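Local coordinates for protein NAD nucleotidase (Haemophilus influenzae, PDB 3ZTV) that degrades NAD to adenosine and nicotinamide riboside in the periplasm, acting as both a pyrophosphatase and a 5'-nucleotidase, at residues Asp86-Leu100 against Leu112-Ser125. Sequence-based numbering, arbitrary orientation.
Sequences DAAVMNAGNFHYFTL and LLKLLEPLKIPVLS
T99 OG1 is gripped from several directions: it donates to L124 O at 2.6 Å, with the hydroxyl tilted out of the carbonyl plane, and accepts a hydrogen bond from a water at 2.8 Å. The same water donates to L100 O and hydrogen-bonds S125 OG, tying the ends of the two segments together. OG1 reaches L124 O because it stands anti to the backbone N (chi1 -157°); the T99 side chain also lies close to H203, a probable zinc ligand. One residue back, the backbones pair in parallel: F98 N donates to P122 O at 3.0 Å and L124 N to F98 O at 2.9 Å. Strands 97-99 and 123-124, with helix 108-116 between them, form a beta-alpha-beta unit at the margin of the mixed sheet in the calcineurin-like metallophosphoesterase domain, 123-124 being the outermost strand within the chain.

Between helix 84-93 and this sheet lie L119 and I121. L119 splits its branches: CD1 packs on M90 CB, while CD2 comes obliquely to the F98 ring at CD2, 3.8 Å away. M90 bends at chi3 (77°), carrying CE over one face of that ring near its rim; V123 CG2 sits at the ring's edge, and H67 makes an edge-to-face contact with it. I121 CG2 touches both F95 CB and F98 CB. On the face of the strand pair opposite F98 and V123, turned toward strand 143-148, L124 CD1 touches Y97 CD1 at 3.6 Å, and the Y97 hydroxyl hydrogen-bonds D144 there.

Toward the other end, A87 CB presses on P118 CG. Next to it the N91 amide uses both ends on the loop: OD1 accepts K120 N in a nearly straight bond (169°), and ND2 donates to P118 O within the amide plane, a pairing that fixes the flip of the amide.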
ATOM      1  N   ASP A  86      24.873  23.806  -4.241  1.00  7.33           N
ATOM      2  CA  ASP A  86      24.355  22.706  -5.046  1.00  6.37           C
ATOM      3  C   ASP A  86      23.372  23.225  -6.082  1.00  6.84           C
ATOM      4  O   ASP A  86      23.432  22.835  -7.248  1.00  6.53           O
ATOM      5  CB  ASP A  86      23.714  21.645  -4.156  1.00  7.04           C
ATOM      6  CG  ASP A  86      24.737  20.908  -3.328  1.00  7.21           C
ATOM      7  OD1 ASP A  86      25.568  20.199  -3.933  1.00  8.21           O
ATOM      8  OD2 ASP A  86      24.726  21.042  -2.087  1.00  7.62           O
ATOM      9  N   ALA A  87      22.469  24.115  -5.677  1.00  7.26           N
ATOM     10  CA  ALA A  87      21.527  24.697  -6.627  1.00  8.34           C
ATOM     11  C   ALA A  87      22.253  25.421  -7.756  1.00  8.14           C
ATOM     12  O   ALA A  87      21.859  25.316  -8.923  1.00  8.71           O
ATOM     13  CB  ALA A  87      20.533  25.632  -5.919  1.00  8.19           C
ATOM     14  N   ALA A  88      23.317  26.146  -7.414  1.00  7.99           N
ATOM     15  CA  ALA A  88      24.055  26.921  -8.399  1.00  7.95           C
ATOM     16  C   ALA A  88      24.687  26.034  -9.476  1.00  7.19           C
ATOM     17  O   ALA A  88      24.589  26.317 -10.678  1.00  7.29           O
ATOM     18  CB  ALA A  88      25.119  27.780  -7.708  1.00  9.82           C
ATOM     19  N   VAL A  89      25.351  24.968  -9.052  1.00  6.31           N
ATOM     20  CA  VAL A  89      26.007  24.097 -10.031  1.00  7.28           C
ATOM     21  C   VAL A  89      24.996  23.259 -10.823  1.00  6.92           C
ATOM     22  O   VAL A  89      25.196  22.993 -12.016  1.00  7.22           O
ATOM     23  CB  VAL A  89      27.148  23.241  -9.426  1.00  6.81           C
ATOM     24  CG1 VAL A  89      28.244  24.148  -8.817  1.00  8.82           C
ATOM     25  CG2 VAL A  89      26.620  22.259  -8.390  1.00  7.99           C
ATOM     26  N   MET A  90      23.899  22.874 -10.180  1.00  6.60           N
ATOM     27  CA  MET A  90      22.817  22.178 -10.884  1.00  6.43           C
ATOM     28  C   MET A  90      22.189  23.072 -11.944  1.00  6.87           C
ATOM     29  O   MET A  90      21.964  22.642 -13.080  1.00  8.16           O
ATOM     30  CB  MET A  90      21.754  21.704  -9.888  1.00  6.77           C
ATOM     31  CG  MET A  90      22.231  20.570  -8.996  1.00  6.87           C
ATOM     32  SD  MET A  90      21.149  20.237  -7.586  1.00  9.18           S
ATOM     33  CE  MET A  90      19.799  19.333  -8.359  1.00  9.23           C
ATOM     34  N   ASN A  91      21.920  24.329 -11.587  1.00  7.13           N
ATOM     35  CA  ASN A  91      21.381  25.283 -12.547  1.00  7.79           C
ATOM     36  C   ASN A  91      22.310  25.412 -13.751  1.00  8.14           C
ATOM     37  O   ASN A  91      21.852  25.470 -14.895  1.00  9.65           O
ATOM     38  CB  ASN A  91      21.178  26.646 -11.889  1.00  7.22           C
ATOM     39  CG  ASN A  91      19.980  26.672 -10.956  1.00  8.93           C
ATOM     40  OD1 ASN A  91      19.131  25.777 -10.983  1.00  8.93           O
ATOM     41  ND2 ASN A  91      19.893  27.712 -10.138  1.00 10.28           N
ATOM     42  N   ALA A  92      23.616  25.444 -13.489  1.00  8.50           N
ATOM     43  CA  ALA A  92      24.615  25.596 -14.547  1.00  8.42           C
ATOM     44  C   ALA A  92      24.674  24.392 -15.486  1.00  9.54           C
ATOM     45  O   ALA A  92      25.165  24.500 -16.613  1.00 12.05           O
ATOM     46  CB  ALA A  92      25.991  25.878 -13.949  1.00 10.23           C
ATOM     47  N   GLY A  93      24.185  23.243 -15.020  1.00  8.14           N
ATOM     48  CA  GLY A  93      24.108  22.054 -15.844  1.00  7.77           C
ATOM     49  C   GLY A  93      22.848  21.950 -16.686  1.00  8.54           C
ATOM     50  O   GLY A  93      22.745  21.063 -17.535  1.00  8.76           O
ATOM     51  N   ASN A  94      21.881  22.835 -16.446  1.00  8.36           N
ATOM     52  CA  ASN A  94      20.646  22.846 -17.232  1.00  9.99           C
ATOM     53  C   ASN A  94      19.990  21.469 -17.355  1.00  8.20           C
ATOM     54  O   ASN A  94      19.580  21.044 -18.440  1.00  9.28           O
ATOM     55  CB  ASN A  94      20.893  23.462 -18.612  1.00 11.33           C
ATOM     56  CG  ASN A  94      21.224  24.935 -18.533  1.00 13.77           C
ATOM     57  OD1 ASN A  94      22.353  25.349 -18.806  1.00 17.42           O
ATOM     58  ND2 ASN A  94      20.244  25.737 -18.141  1.00 14.67           N
ATOM     59  N   PHE A  95      19.895  20.772 -16.228  1.00  7.27           N
ATOM     60  CA  PHE A  95      19.110  19.543 -16.159  1.00  7.49           C
ATOM     61  C   PHE A  95      17.658  19.800 -16.565  1.00  6.86           C
ATOM     62  O   PHE A  95      17.106  20.863 -16.271  1.00  7.54           O
ATOM     63  CB  PHE A  95      19.135  19.007 -14.729  1.00  6.43           C
ATOM     64  CG  PHE A  95      20.473  18.482 -14.306  1.00  6.77           C
ATOM     65  CD1 PHE A  95      21.446  19.321 -13.773  1.00  7.98           C
ATOM     66  CD2 PHE A  95      20.757  17.144 -14.442  1.00  7.02           C
ATOM     67  CE1 PHE A  95      22.684  18.818 -13.396  1.00  7.95           C
ATOM     68  CE2 PHE A  95      21.993  16.642 -14.065  1.00  6.99           C
ATOM     69  CZ  PHE A  95      22.952  17.482 -13.544  1.00  7.32           C
ATOM     70  N   HIS A  96      17.030  18.829 -17.214  1.00  5.82           N
ATOM     71  CA  HIS A  96      15.600  18.931 -17.496  1.00  6.47           C
ATOM     72  C   HIS A  96      14.730  18.620 -16.277  1.00  6.76           C
ATOM     73  O   HIS A  96      13.679  19.239 -16.082  1.00  6.89           O
ATOM     74  CB  HIS A  96      15.197  17.990 -18.630  1.00  8.02           C
ATOM     75  CG  HIS A  96      15.823  18.321 -19.946  1.00  8.62           C
ATOM     76  ND1 HIS A  96      15.517  19.452 -20.672  1.00 14.79           N
ATOM     77  CD2 HIS A  96      16.736  17.642 -20.677  1.00  6.07           C
ATOM     78  CE1 HIS A  96      16.229  19.460 -21.788  1.00  9.68           C
ATOM     79  NE2 HIS A  96      16.964  18.365 -21.821  1.00 11.47           N
ATOM     80  N   TYR A  97      15.147  17.632 -15.481  1.00  5.56           N
ATOM     81  CA  TYR A  97      14.378  17.207 -14.304  1.00  5.59           C
ATOM     82  C   TYR A  97      15.261  16.706 -13.182  1.00  6.08           C
ATOM     83  O   TYR A  97      16.314  16.111 -13.430  1.00  5.07           O
ATOM     84  CB  TYR A  97      13.374  16.095 -14.653  1.00  6.14           C
ATOM     85  CG  TYR A  97      12.434  16.445 -15.791  1.00  6.56           C
ATOM     86  CD1 TYR A  97      11.308  17.231 -15.574  1.00  7.58           C
ATOM     87  CD2 TYR A  97      12.668  15.989 -17.087  1.00  6.57           C
ATOM     88  CE1 TYR A  97      10.458  17.564 -16.613  1.00  7.58           C
ATOM     89  CE2 TYR A  97      11.817  16.319 -18.128  1.00  7.27           C
ATOM     90  CZ  TYR A  97      10.716  17.096 -17.887  1.00  8.18           C
ATOM     91  OH  TYR A  97       9.883  17.409 -18.933  1.00  8.87           O
ATOM     92  N   PHE A  98      14.803  16.948 -11.955  1.00  5.52           N
ATOM     93  CA  PHE A  98      15.421  16.482 -10.717  1.00  5.20           C
ATOM     94  C   PHE A  98      14.311  15.802  -9.926  1.00  5.31           C
ATOM     95  O   PHE A  98      13.187  16.322  -9.870  1.00  6.38           O
ATOM     96  CB  PHE A  98      15.920  17.709  -9.948  1.00  6.19           C
ATOM     97  CG  PHE A  98      16.374  17.450  -8.522  1.00  5.02           C
ATOM     98  CD1 PHE A  98      17.441  16.616  -8.233  1.00  5.53           C
ATOM     99  CD2 PHE A  98      15.761  18.126  -7.473  1.00  5.26           C
ATOM    100  CE1 PHE A  98      17.857  16.422  -6.917  1.00  6.05           C
ATOM    101  CE2 PHE A  98      16.181  17.944  -6.173  1.00  6.45           C
ATOM    102  CZ  PHE A  98      17.232  17.105  -5.890  1.00  6.43           C
ATOM    103  N   THR A  99      14.593  14.650  -9.325  1.00  4.19           N
ATOM    104  CA  THR A  99      13.628  14.038  -8.408  1.00  4.84           C
ATOM    105  C   THR A  99      14.163  14.104  -6.970  1.00  5.06           C
ATOM    106  O   THR A  99      15.371  14.097  -6.742  1.00  5.30           O
ATOM    107  CB  THR A  99      13.231  12.584  -8.821  1.00  5.19           C
ATOM    108  OG1 THR A  99      11.952  12.262  -8.258  1.00  4.96           O
ATOM    109  CG2 THR A  99      14.261  11.579  -8.353  1.00  5.93           C
ATOM    110  N   LEU A 100      13.248  14.186  -6.014  1.00  4.92           N
ATOM    111  CA  LEU A 100      13.642  14.193  -4.607  1.00  5.28           C
ATOM    112  C   LEU A 100      14.211  12.857  -4.147  1.00  5.83           C
ATOM    113  O   LEU A 100      13.653  11.800  -4.455  1.00  5.63           O
ATOM    114  CB  LEU A 100      12.444  14.567  -3.721  1.00  5.96           C
ATOM    115  CG  LEU A 100      11.740  15.889  -4.013  1.00  5.49           C
ATOM    116  CD1 LEU A 100      10.507  16.011  -3.133  1.00  6.32           C
ATOM    117  CD2 LEU A 100      12.704  17.052  -3.788  1.00  6.93           C
ATOM    118  N   LEU A 112      14.722  21.743   2.867  1.00  8.44           N
ATOM    119  CA  LEU A 112      14.421  21.473   1.467  1.00  8.84           C
ATOM    120  C   LEU A 112      14.005  22.755   0.756  1.00  8.43           C
ATOM    121  O   LEU A 112      14.391  23.001  -0.382  1.00  8.40           O
ATOM    122  CB  LEU A 112      13.344  20.393   1.324  1.00  7.32           C
ATOM    123  CG  LEU A 112      12.986  20.022  -0.118  1.00  6.65           C
ATOM    124  CD1 LEU A 112      14.239  19.769  -0.958  1.00  7.75           C
ATOM    125  CD2 LEU A 112      12.053  18.818  -0.140  1.00  7.37           C
ATOM    126  N   LEU A 113      13.224  23.588   1.439  1.00  9.93           N
ATOM    127  CA  LEU A 113      12.820  24.853   0.855  1.00 10.51           C
ATOM    128  C   LEU A 113      14.038  25.696   0.455  1.00 11.10           C
ATOM    129  O   LEU A 113      14.028  26.354  -0.583  1.00 11.77           O
ATOM    130  CB  LEU A 113      11.911  25.620   1.818  1.00 11.39           C
ATOM    131  CG  LEU A 113      11.266  26.882   1.243  1.00 14.54           C
ATOM    132  CD1 LEU A 113      10.361  26.542   0.069  1.00 17.62           C
ATOM    133  CD2 LEU A 113      10.496  27.621   2.329  1.00 15.59           C
ATOM    134  N   LYS A 114      15.089  25.664   1.275  1.00 10.02           N
ATOM    135  CA  LYS A 114      16.292  26.453   0.999  1.00 11.60           C
ATOM    136  C   LYS A 114      17.033  25.972  -0.248  1.00 11.60           C
ATOM    137  O   LYS A 114      17.698  26.752  -0.930  1.00 13.15           O
ATOM    138  CB  LYS A 114      17.231  26.457   2.208  1.00 15.67           C
ATOM    139  CG  LYS A 114      16.708  27.268   3.378  1.00 16.44           C
ATOM    140  CD  LYS A 114      17.683  27.252   4.544  1.00 21.32           C
ATOM    141  CE  LYS A 114      19.023  27.839   4.139  1.00 23.80           C
ATOM    142  NZ  LYS A 114      20.015  27.790   5.251  1.00 29.48           N
ATOM    143  N   LEU A 115      16.942  24.679  -0.542  1.00  9.52           N
ATOM    144  CA  LEU A 115      17.467  24.165  -1.809  1.00 10.00           C
ATOM    145  C   LEU A 115      16.577  24.569  -2.983  1.00  8.07           C
ATOM    146  O   LEU A 115      17.053  25.028  -4.022  1.00  8.93           O
ATOM    147  CB  LEU A 115      17.606  22.637  -1.777  1.00 10.03           C
ATOM    148  CG  LEU A 115      17.921  21.965  -3.120  1.00 10.07           C
ATOM    149  CD1 LEU A 115      19.328  22.320  -3.586  1.00 10.78           C
ATOM    150  CD2 LEU A 115      17.779  20.447  -3.048  1.00  9.47           C
ATOM    151  N   LEU A 116      15.270  24.398  -2.814  1.00  7.74           N
ATOM    152  CA  LEU A 116      14.341  24.580  -3.927  1.00  8.41           C
ATOM    153  C   LEU A 116      14.202  26.040  -4.382  1.00  9.20           C
ATOM    154  O   LEU A 116      13.948  26.298  -5.559  1.00 10.26           O
ATOM    155  CB  LEU A 116      12.966  23.980  -3.586  1.00 10.30           C
ATOM    156  CG  LEU A 116      12.946  22.462  -3.347  1.00  7.69           C
ATOM    157  CD1 LEU A 116      11.522  21.955  -3.163  1.00 11.52           C
ATOM    158  CD2 LEU A 116      13.618  21.708  -4.487  1.00 10.37           C
ATOM    159  N   GLU A 117      14.359  26.984  -3.454  1.00 10.76           N
ATOM    160  CA  GLU A 117      14.176  28.399  -3.788  1.00 12.18           C
ATOM    161  C   GLU A 117      15.125  28.852  -4.905  1.00 10.07           C
ATOM    162  O   GLU A 117      14.665  29.370  -5.919  1.00 11.68           O
ATOM    163  CB  GLU A 117      14.286  29.298  -2.549  1.00 16.40           C
ATOM    164  CG  GLU A 117      14.050  30.783  -2.819  1.00 22.88           C
ATOM    165  CD  GLU A 117      12.596  31.121  -3.126  1.00 32.46           C
ATOM    166  OE1 GLU A 117      11.794  30.193  -3.374  1.00 34.07           O
ATOM    167  OE2 GLU A 117      12.252  32.322  -3.113  1.00 36.62           O
ATOM    168  N   PRO A 118      16.448  28.640  -4.741  1.00  9.01           N
ATOM    169  CA  PRO A 118      17.388  29.009  -5.809  1.00 10.04           C
ATOM    170  C   PRO A 118      17.414  28.025  -6.993  1.00 10.19           C
ATOM    171  O   PRO A 118      17.903  28.389  -8.066  1.00 10.42           O
ATOM    172  CB  PRO A 118      18.747  29.023  -5.093  1.00 11.07           C
ATOM    173  CG  PRO A 118      18.585  28.102  -3.934  1.00  9.84           C
ATOM    174  CD  PRO A 118      17.142  28.238  -3.505  1.00 10.32           C
ATOM    175  N   LEU A 119      16.907  26.804  -6.808  1.00  8.04           N
ATOM    176  CA  LEU A 119      16.975  25.774  -7.852  1.00  8.91           C
ATOM    177  C   LEU A 119      15.975  26.063  -8.969  1.00  9.06           C
ATOM    178  O   LEU A 119      14.781  26.244  -8.706  1.00 10.42           O
ATOM    179  CB  LEU A 119      16.731  24.386  -7.244  1.00  8.55           C
ATOM    180  CG  LEU A 119      16.846  23.194  -8.189  1.00  8.49           C
ATOM    181  CD1 LEU A 119      18.288  23.009  -8.611  1.00  8.02           C
ATOM    182  CD2 LEU A 119      16.314  21.934  -7.528  1.00  9.76           C
ATOM    183  N   LYS A 120      16.452  26.121 -10.209  1.00  9.09           N
ATOM    184  CA  LYS A 120      15.576  26.418 -11.339  1.00 10.87           C
ATOM    185  C   LYS A 120      15.279  25.191 -12.211  1.00  9.43           C
ATOM    186  O   LYS A 120      14.562  25.285 -13.213  1.00 14.11           O
ATOM    187  CB  LYS A 120      16.152  27.566 -12.174  1.00 13.64           C
ATOM    188  CG  LYS A 120      16.322  28.858 -11.375  1.00 14.95           C
ATOM    189  CD  LYS A 120      15.037  29.202 -10.621  1.00 18.01           C
ATOM    190  CE  LYS A 120      15.234  30.346  -9.640  1.00 20.87           C
ATOM    191  NZ  LYS A 120      14.033  30.555  -8.781  1.00 25.09           N
ATOM    192  N   ILE A 121      15.822  24.045 -11.820  1.00  7.84           N
ATOM    193  CA  ILE A 121      15.544  22.780 -12.492  1.00  8.07           C
ATOM    194  C   ILE A 121      14.151  22.277 -12.071  1.00  7.89           C
ATOM    195  O   ILE A 121      13.871  22.191 -10.878  1.00  8.25           O
ATOM    196  CB  ILE A 121      16.601  21.723 -12.086  1.00  8.45           C
ATOM    197  CG1 ILE A 121      18.033  22.232 -12.343  1.00  7.96           C
ATOM    198  CG2 ILE A 121      16.336  20.394 -12.770  1.00  7.99           C
ATOM    199  CD1 ILE A 121      18.262  22.846 -13.726  1.00 10.71           C
ATOM    200  N   PRO A 122      13.282  21.926 -13.038  1.00  7.82           N
ATOM    201  CA  PRO A 122      11.972  21.377 -12.656  1.00  8.63           C
ATOM    202  C   PRO A 122      12.088  20.143 -11.769  1.00  7.51           C
ATOM    203  O   PRO A 122      12.907  19.256 -12.043  1.00  7.41           O
ATOM    204  CB  PRO A 122      11.351  21.001 -13.997  1.00  8.64           C
ATOM    205  CG  PRO A 122      11.942  21.990 -14.960  1.00 10.70           C
ATOM    206  CD  PRO A 122      13.375  22.170 -14.490  1.00  9.17           C
ATOM    207  N   VAL A 123      11.268  20.083 -10.721  1.00  6.53           N
ATOM    208  CA  VAL A 123      11.331  18.998  -9.748  1.00  6.21           C
ATOM    209  C   VAL A 123      10.108  18.083  -9.892  1.00  5.75           C
ATOM    210  O   VAL A 123       8.970  18.563 -10.018  1.00  6.27           O
ATOM    211  CB  VAL A 123      11.415  19.543  -8.300  1.00  6.65           C
ATOM    212  CG1 VAL A 123      11.578  18.410  -7.313  1.00  6.73           C
ATOM    213  CG2 VAL A 123      12.552  20.554  -8.161  1.00  8.34           C
ATOM    214  N   LEU A 124      10.337  16.768  -9.865  1.00  5.50           N
ATOM    215  CA  LEU A 124       9.262  15.776  -9.935  1.00  5.42           C
ATOM    216  C   LEU A 124       9.277  14.832  -8.737  1.00  4.96           C
ATOM    217  O   LEU A 124      10.346  14.366  -8.321  1.00  6.58           O
ATOM    218  CB  LEU A 124       9.414  14.928 -11.197  1.00  7.58           C
ATOM    219  CG  LEU A 124       9.521  15.646 -12.536  1.00  7.47           C
ATOM    220  CD1 LEU A 124       9.825  14.633 -13.647  1.00  8.87           C
ATOM    221  CD2 LEU A 124       8.251  16.415 -12.833  1.00  9.74           C
ATOM    222  N   SER A 125       8.094  14.519  -8.210  1.00  5.86           N
ATOM    223  CA  SER A 125       7.952  13.462  -7.207  1.00  5.19           C
ATOM    224  C   SER A 125       6.474  13.110  -7.062  1.00  5.21           C
ATOM    225  O   SER A 125       5.673  13.927  -6.586  1.00  7.17           O
ATOM    226  CB  SER A 125       8.537  13.870  -5.852  1.00  6.11           C
ATOM    227  OG  SER A 125       8.531  12.758  -4.982  1.00  7.80           O
TER
HETATM  228  O   HOH W   1      11.135  11.827  -5.636  1.00  6.39           O